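PDB 7JID: UDP-L-Rhamnose Synthase from Acanthamoeba polyphaga mimivirus, which probably carries out the NADPH-dependent epimerisation and reduction that completes UDP-L-rhamnose synthesis, binding NADP and UDP-rhamnose next to a Rossmann-type sheet. Local coordinates for residues 125-129 with 212-216; 53-57 with 206-210. All coordinates share one frame; numbering follows the deposited sequence.

Interaction 1 of 2, residues 125-129 with 212-216; sequences GFTEN and GTFNF
E128 reaches out of the loop and lays its side chain along the backbone of strand 212-215, from T213 up to N215. CG sits beside the backbone N (chi1 -74°), and a bend about CB-CG then turns the carboxylate along the strand. The methylene end of this bent chain rests on T213: E128 CG comes to 3.1 Å from T213 O and to 3.9 Å from the methyl T213 CG2. At the far end E128 OE2 accepts from N215 N at 2.9 Å in a fairly straight bond (163°), on its anti side and slightly out of the carboxylate plane. The N215 amide lies next to that carboxylate, the two planes 31° apart. A water donates to both E128 OE2 (2.7 Å) and N215 O (2.9 Å), so N215 is addressed through its N-H directly and through its carbonyl by way of the water. N215 ND2 lies 2.8 Å from F126 O. The N215 amide has its bonds outside the loop: R161 donates to N215 OD1, and ND2 to N263 O. R161 also binds T127 O, tying the loop to strand 157-162.

In the six-stranded sheet 212-215 is an outermost strand. F214 and G212 make the backbone bonds to strand 157-162, while T213 and N215 turn their backbone polar groups to the other side. There E128 takes up the N-H of N215 and K266 the carbonyl of T213. Side chains and a water thus meet backbone groups that a further strand could otherwise have bonded, and OE2, with two donors, is well satisfied in this largely buried place.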
ATOM      1  N   GLY A 125      17.872 -14.082 -14.740  1.00 11.62           N
ATOM      2  CA  GLY A 125      17.406 -13.570 -13.436  1.00 11.88           C
ATOM      3  C   GLY A 125      16.525 -12.341 -13.577  1.00 11.08           C
ATOM      4  O   GLY A 125      16.578 -11.654 -14.642  1.00 11.07           O
ATOM      5  N   PHE A 126      15.777 -11.999 -12.533  1.00 11.36           N
ATOM      6  CA  PHE A 126      14.887 -10.828 -12.545  1.00 10.47           C
ATOM      7  C   PHE A 126      15.754  -9.575 -12.540  1.00 10.95           C
ATOM      8  O   PHE A 126      16.787  -9.522 -11.826  1.00 10.31           O
ATOM      9  CB  PHE A 126      13.899 -10.888 -11.378  1.00 10.36           C
ATOM     10  CG  PHE A 126      12.926 -12.017 -11.576  1.00 10.66           C
ATOM     11  CD1 PHE A 126      11.790 -11.826 -12.357  1.00 10.63           C
ATOM     12  CD2 PHE A 126      13.153 -13.261 -11.022  1.00 10.59           C
ATOM     13  CE1 PHE A 126      10.922 -12.882 -12.566  1.00 10.83           C
ATOM     14  CE2 PHE A 126      12.268 -14.305 -11.220  1.00 10.94           C
ATOM     15  CZ  PHE A 126      11.135 -14.099 -11.978  1.00 12.02           C
ATOM     16  N   THR A 127      15.354  -8.613 -13.372  1.00 10.35           N
ATOM     17  CA  THR A 127      16.045  -7.324 -13.496  1.00 10.42           C
ATOM     18  C   THR A 127      15.412  -6.254 -12.600  1.00  9.91           C
ATOM     19  O   THR A 127      14.271  -6.409 -12.091  1.00 10.48           O
ATOM     20  CB  THR A 127      16.108  -6.880 -14.960  1.00 11.22           C
ATOM     21  OG1 THR A 127      14.770  -6.495 -15.263  1.00 12.44           O
ATOM     22  CG2 THR A 127      16.668  -7.975 -15.846  1.00 13.26           C
ATOM     23  N   GLU A 128      16.091  -5.111 -12.543  1.00 10.58           N
ATOM     24  CA  GLU A 128      15.640  -3.942 -11.775  1.00 11.11           C
ATOM     25  C   GLU A 128      14.316  -3.453 -12.351  1.00 11.52           C
ATOM     26  O   GLU A 128      13.442  -3.019 -11.569  1.00 13.57           O
ATOM     27  CB  GLU A 128      16.698  -2.851 -11.761  1.00 11.07           C
ATOM     28  CG  GLU A 128      17.840  -3.209 -10.863  1.00 11.05           C
ATOM     29  CD  GLU A 128      18.896  -4.186 -11.373  1.00 10.98           C
ATOM     30  OE1 GLU A 128      18.895  -4.457 -12.611  1.00 11.22           O
ATOM     31  OE2 GLU A 128      19.777  -4.547 -10.602  1.00 12.21           O
ATOM     32  N   ASN A 129      14.149  -3.549 -13.668  1.00 12.89           N
ATOM     33  CA  ASN A 129      12.918  -3.066 -14.345  1.00 15.85           C
ATOM     34  C   ASN A 129      11.742  -4.040 -14.227  1.00 14.28           C
ATOM     35  O   ASN A 129      10.606  -3.601 -14.463  1.00 16.46           O
ATOM     36  CB  ASN A 129      13.210  -2.761 -15.813  1.00 20.46           C
ATOM     37  CG  ASN A 129      12.033  -2.155 -16.536  1.00 26.64           C
ATOM     38  OD1 ASN A 129      11.618  -1.042 -16.217  1.00 30.34           O
ATOM     39  ND2 ASN A 129      11.529  -2.860 -17.543  1.00 34.23           N
ATOM     40  N   GLY A 212      18.277   5.056  -7.923  1.00 11.15           N
ATOM     41  CA  GLY A 212      17.650   4.050  -8.773  1.00 10.19           C
ATOM     42  C   GLY A 212      17.450   2.737  -8.027  1.00  8.80           C
ATOM     43  O   GLY A 212      17.861   2.628  -6.878  1.00  8.76           O
ATOM     44  N   THR A 213      16.974   1.744  -8.735  1.00  8.91           N
ATOM     45  CA  THR A 213      16.793   0.384  -8.178  1.00  8.59           C
ATOM     46  C   THR A 213      18.050  -0.434  -8.499  1.00  8.86           C
ATOM     47  O   THR A 213      18.528  -0.400  -9.635  1.00  9.71           O
ATOM     48  CB  THR A 213      15.522  -0.265  -8.703  1.00  8.42           C
ATOM     49  OG1 THR A 213      14.431   0.501  -8.185  1.00  9.03           O
ATOM     50  CG2 THR A 213      15.358  -1.699  -8.265  1.00  8.97           C
ATOM     51  N   PHE A 214      18.528  -1.212  -7.535  1.00  8.01           N
ATOM     52  CA  PHE A 214      19.612  -2.209  -7.740  1.00  8.69           C
ATOM     53  C   PHE A 214      19.217  -3.496  -7.049  1.00  8.43           C
ATOM     54  O   PHE A 214      19.017  -3.505  -5.813  1.00  8.75           O
ATOM     55  CB  PHE A 214      20.947  -1.737  -7.199  1.00  9.99           C
ATOM     56  CG  PHE A 214      21.582  -0.611  -7.982  1.00 10.98           C
ATOM     57  CD1 PHE A 214      22.672  -0.864  -8.809  1.00 11.87           C
ATOM     58  CD2 PHE A 214      21.171   0.696  -7.788  1.00 12.09           C
ATOM     59  CE1 PHE A 214      23.285   0.192  -9.483  1.00 12.07           C
ATOM     60  CE2 PHE A 214      21.758   1.740  -8.501  1.00 12.09           C
ATOM     61  CZ  PHE A 214      22.848   1.481  -9.309  1.00 13.24           C
ATOM     62  N   ASN A 215      19.282  -4.591  -7.779  1.00 10.14           N
ATOM     63  CA  ASN A 215      19.372  -5.940  -7.177  1.00  9.25           C
ATOM     64  C   ASN A 215      20.671  -5.969  -6.373  1.00 10.17           C
ATOM     65  O   ASN A 215      21.717  -5.575  -6.880  1.00  9.56           O
ATOM     66  CB  ASN A 215      19.291  -7.003  -8.275  1.00  9.98           C
ATOM     67  CG  ASN A 215      17.922  -7.126  -8.876  1.00  9.59           C
ATOM     68  OD1 ASN A 215      16.907  -6.801  -8.258  1.00  9.11           O
ATOM     69  ND2 ASN A 215      17.872  -7.550 -10.144  1.00  9.81           N
ATOM     70  N   PHE A 216      20.588  -6.383  -5.125  1.00  8.85           N
ATOM     71  CA  PHE A 216      21.643  -6.147  -4.130  1.00  9.79           C
ATOM     72  C   PHE A 216      21.891  -7.455  -3.384  1.00  9.45           C
ATOM     73  O   PHE A 216      21.946  -7.486  -2.159  1.00  8.77           O
ATOM     74  CB  PHE A 216      21.286  -4.970  -3.241  1.00 10.06           C
ATOM     75  CG  PHE A 216      22.528  -4.300  -2.747  1.00 10.29           C
ATOM     76  CD1 PHE A 216      23.288  -3.523  -3.600  1.00 11.38           C
ATOM     77  CD2 PHE A 216      22.855  -4.361  -1.411  1.00 10.18           C
ATOM     78  CE1 PHE A 216      24.417  -2.872  -3.098  1.00  9.74           C
ATOM     79  CE2 PHE A 216      23.995  -3.743  -0.928  1.00 10.39           C
ATOM     80  CZ  PHE A 216      24.743  -2.968  -1.780  1.00 10.19           C
TER
HETATM   81  O   HOH W   1      22.180  -5.369  -9.747  1.00 10.74           O

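Interaction 2 of 2, residues 53-57 with 206-210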
ATOM      1  N   ASP A  53      22.917  15.260   5.405  1.00 15.92           N
ATOM      2  CA  ASP A  53      23.457  15.138   4.033  1.00 14.55           C
ATOM      3  C   ASP A  53      22.917  13.871   3.364  1.00 13.26           C
ATOM      4  O   ASP A  53      22.780  13.859   2.149  1.00 13.47           O
ATOM      5  CB  ASP A  53      24.989  15.104   4.062  1.00 15.71           C
ATOM      6  CG  ASP A  53      25.574  16.368   4.685  1.00 17.74           C
ATOM      7  OD1 ASP A  53      25.377  17.407   4.073  1.00 24.55           O
ATOM      8  OD2 ASP A  53      26.115  16.284   5.799  1.00 17.97           O
ATOM      9  N   ARG A  54      22.587  12.886   4.186  1.00 13.54           N
ATOM     10  CA  ARG A  54      22.093  11.580   3.689  1.00 13.03           C
ATOM     11  C   ARG A  54      21.028  11.105   4.659  1.00 12.50           C
ATOM     12  O   ARG A  54      21.230  11.229   5.893  1.00 13.83           O
ATOM     13  CB  ARG A  54      23.221  10.548   3.623  1.00 13.16           C
ATOM     14  CG  ARG A  54      24.374  10.840   2.670  1.00 13.30           C
ATOM     15  CD  ARG A  54      23.958  11.015   1.215  1.00 12.75           C
ATOM     16  NE  ARG A  54      25.173  11.180   0.418  1.00 13.88           N
ATOM     17  CZ  ARG A  54      25.762  12.367   0.186  1.00 15.44           C
ATOM     18  NH1 ARG A  54      25.223  13.470   0.682  1.00 16.25           N
ATOM     19  NH2 ARG A  54      26.902  12.425  -0.487  1.00 14.67           N
ATOM     20  N   VAL A  55      19.996  10.459   4.132  1.00 13.27           N
ATOM     21  CA  VAL A  55      19.013   9.708   4.953  1.00 13.40           C
ATOM     22  C   VAL A  55      19.058   8.239   4.514  1.00 12.09           C
ATOM     23  O   VAL A  55      19.171   7.973   3.316  1.00 11.40           O
ATOM     24  CB  VAL A  55      17.613  10.325   4.808  1.00 13.70           C
ATOM     25  CG1 VAL A  55      16.569   9.545   5.583  1.00 14.18           C
ATOM     26  CG2 VAL A  55      17.627  11.789   5.262  1.00 14.21           C
ATOM     27  N   MET A  56      18.959   7.353   5.475  1.00 11.61           N
ATOM     28  CA  MET A  56      18.839   5.903   5.148  1.00 12.56           C
ATOM     29  C   MET A  56      17.671   5.303   5.910  1.00 11.46           C
ATOM     30  O   MET A  56      17.420   5.677   7.051  1.00 12.58           O
ATOM     31  CB  MET A  56      20.116   5.121   5.455  1.00 11.98           C
ATOM     32  CG  MET A  56      21.404   5.798   4.963  1.00 12.37           C
ATOM     33  SD  MET A  56      22.889   4.757   5.126  1.00 12.57           S
ATOM     34  CE  MET A  56      22.726   3.842   3.594  1.00 12.85           C
ATOM     35  N   SER A  57      17.019   4.351   5.258  1.00 11.32           N
ATOM     36  CA  SER A  57      15.850   3.617   5.776  1.00 10.41           C
ATOM     37  C   SER A  57      16.213   2.131   5.929  1.00  9.69           C
ATOM     38  O   SER A  57      16.376   1.434   4.902  1.00  8.84           O
ATOM     39  CB  SER A  57      14.644   3.777   4.902  1.00 10.55           C
ATOM     40  OG  SER A  57      13.552   3.032   5.447  1.00 11.37           O
ATOM     41  N   ALA A 206      25.582   5.308  -1.382  1.00 12.22           N
ATOM     42  CA  ALA A 206      24.881   6.407  -0.670  1.00 12.48           C
ATOM     43  C   ALA A 206      25.861   7.604  -0.601  1.00 13.49           C
ATOM     44  O   ALA A 206      25.475   8.715  -1.001  1.00 12.99           O
ATOM     45  CB  ALA A 206      24.451   5.982   0.703  1.00 13.55           C
ATOM     46  N   ARG A 207      27.125   7.346  -0.293  1.00 13.24           N
ATOM     47  CA  ARG A 207      28.147   8.439  -0.312  1.00 13.43           C
ATOM     48  C   ARG A 207      28.164   9.090  -1.696  1.00 14.44           C
ATOM     49  O   ARG A 207      28.274  10.374  -1.805  1.00 13.63           O
ATOM     50  CB  ARG A 207      29.506   7.880   0.100  1.00 14.10           C
ATOM     51  CG  ARG A 207      30.590   8.948   0.122  1.00 15.78           C
ATOM     52  CD  ARG A 207      31.835   8.381   0.707  1.00 15.67           C
ATOM     53  NE  ARG A 207      31.760   8.390   2.157  1.00 17.79           N
ATOM     54  CZ  ARG A 207      31.731   7.339   2.935  1.00 18.73           C
ATOM     55  NH1 ARG A 207      31.774   6.123   2.429  1.00 19.49           N
ATOM     56  NH2 ARG A 207      31.709   7.507   4.240  1.00 21.15           N
ATOM     57  N   ASN A 208      28.071   8.290  -2.757  1.00 13.99           N
ATOM     58  CA  ASN A 208      28.180   8.765  -4.155  1.00 13.50           C
ATOM     59  C   ASN A 208      26.885   9.409  -4.658  1.00 13.06           C
ATOM     60  O   ASN A 208      26.880   9.823  -5.796  1.00 13.24           O
ATOM     61  CB  ASN A 208      28.624   7.660  -5.111  1.00 15.22           C
ATOM     62  CG  ASN A 208      30.060   7.235  -4.904  1.00 15.33           C
ATOM     63  OD1 ASN A 208      30.836   7.942  -4.252  1.00 15.93           O
ATOM     64  ND2 ASN A 208      30.409   6.041  -5.378  1.00 16.64           N
ATOM     65  N   LYS A 209      25.796   9.310  -3.896  1.00 14.43           N
ATOM     66  CA  LYS A 209      24.434   9.783  -4.261  1.00 14.00           C
ATOM     67  C   LYS A 209      23.950   8.984  -5.473  1.00 13.38           C
ATOM     68  O   LYS A 209      23.159   9.494  -6.241  1.00 13.94           O
ATOM     69  CB  LYS A 209      24.397  11.311  -4.435  1.00 14.86           C
ATOM     70  CG  LYS A 209      24.662  12.042  -3.137  1.00 16.03           C
ATOM     71  CD  LYS A 209      24.905  13.548  -3.280  1.00 23.25           C
ATOM     72  CE  LYS A 209      23.744  14.312  -3.852  1.00 27.57           C
ATOM     73  NZ  LYS A 209      23.875  15.752  -3.509  1.00 24.93           N
ATOM     74  N   THR A 210      24.403   7.719  -5.618  1.00 12.17           N
ATOM     75  CA  THR A 210      23.866   6.823  -6.665  1.00 11.53           C
ATOM     76  C   THR A 210      22.366   6.659  -6.365  1.00 11.77           C
ATOM     77  O   THR A 210      22.059   6.346  -5.199  1.00 11.82           O
ATOM     78  CB  THR A 210      24.597   5.478  -6.689  1.00 13.30           C
ATOM     79  OG1 THR A 210      26.002   5.704  -6.801  1.00 13.96           O
ATOM     80  CG2 THR A 210      24.080   4.570  -7.779  1.00 12.50           C
TER
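On one face of the R54 guanidinium lies the aliphatic part of K209: CG stands 3.4 Å above the plane, displaced toward the rim, and the two side chains cross at about a right angle. The edges are taken by carbonyls. R54 NE donates to A206 O at 2.9 Å, with that oxygen tilted somewhat from the plane, while R54 NH2 donates to R207 O at 2.8 Å (164°), practically in it. A third bond, R54 NH1 to D53 O at 2.9 Å, returns to the strand's own side, so each of the three nitrogens has an acceptor and the group's rotation is fixed.

Both helix carbonyls belong to the last turn of helix 195-207, which closes in a Schellman motif with K209 at positive phi (64°). K209 N and R54 NE meet A206 O from opposite faces of its plane. The positive R54 at this carboxyl end should interact favourably with the helix dipole, although K209 NZ, 5.0 Å from R54 NH1, adds a like charge nearby.

Beside these polar groups, M56 CE touches A206 CB at 4.0 Å. Strand 54-57 runs between strands 5-9 and 103-109, and the helix end packs against this middle part of the sheet: A206 also packs on W6 and T105, K209 on H103, while R207 forms a salt bridge with E28 ahead of strand 29-32.

Overall arrangement
Helix 195-207 and strand 212-215 follow each other in the chain, and each contact fastens one of them: interaction 2 pins the helix end over the interior strand 54-57, and interaction 1 finishes the edge strand with a loop that follows strand 103-109. Their centres are 18 Å apart on the same parallel sheet. Both are mainly buried, but interaction 2 reaches the surface at K209. The chemistry is reversed: in interaction 1 a carboxylate accepts from a strand N-H and from a water, whereas in interaction 2 a guanidinium donates to helix carbonyls beside a small apolar touch. In each, a charged side chain meets backbone groups at the boundary of an element.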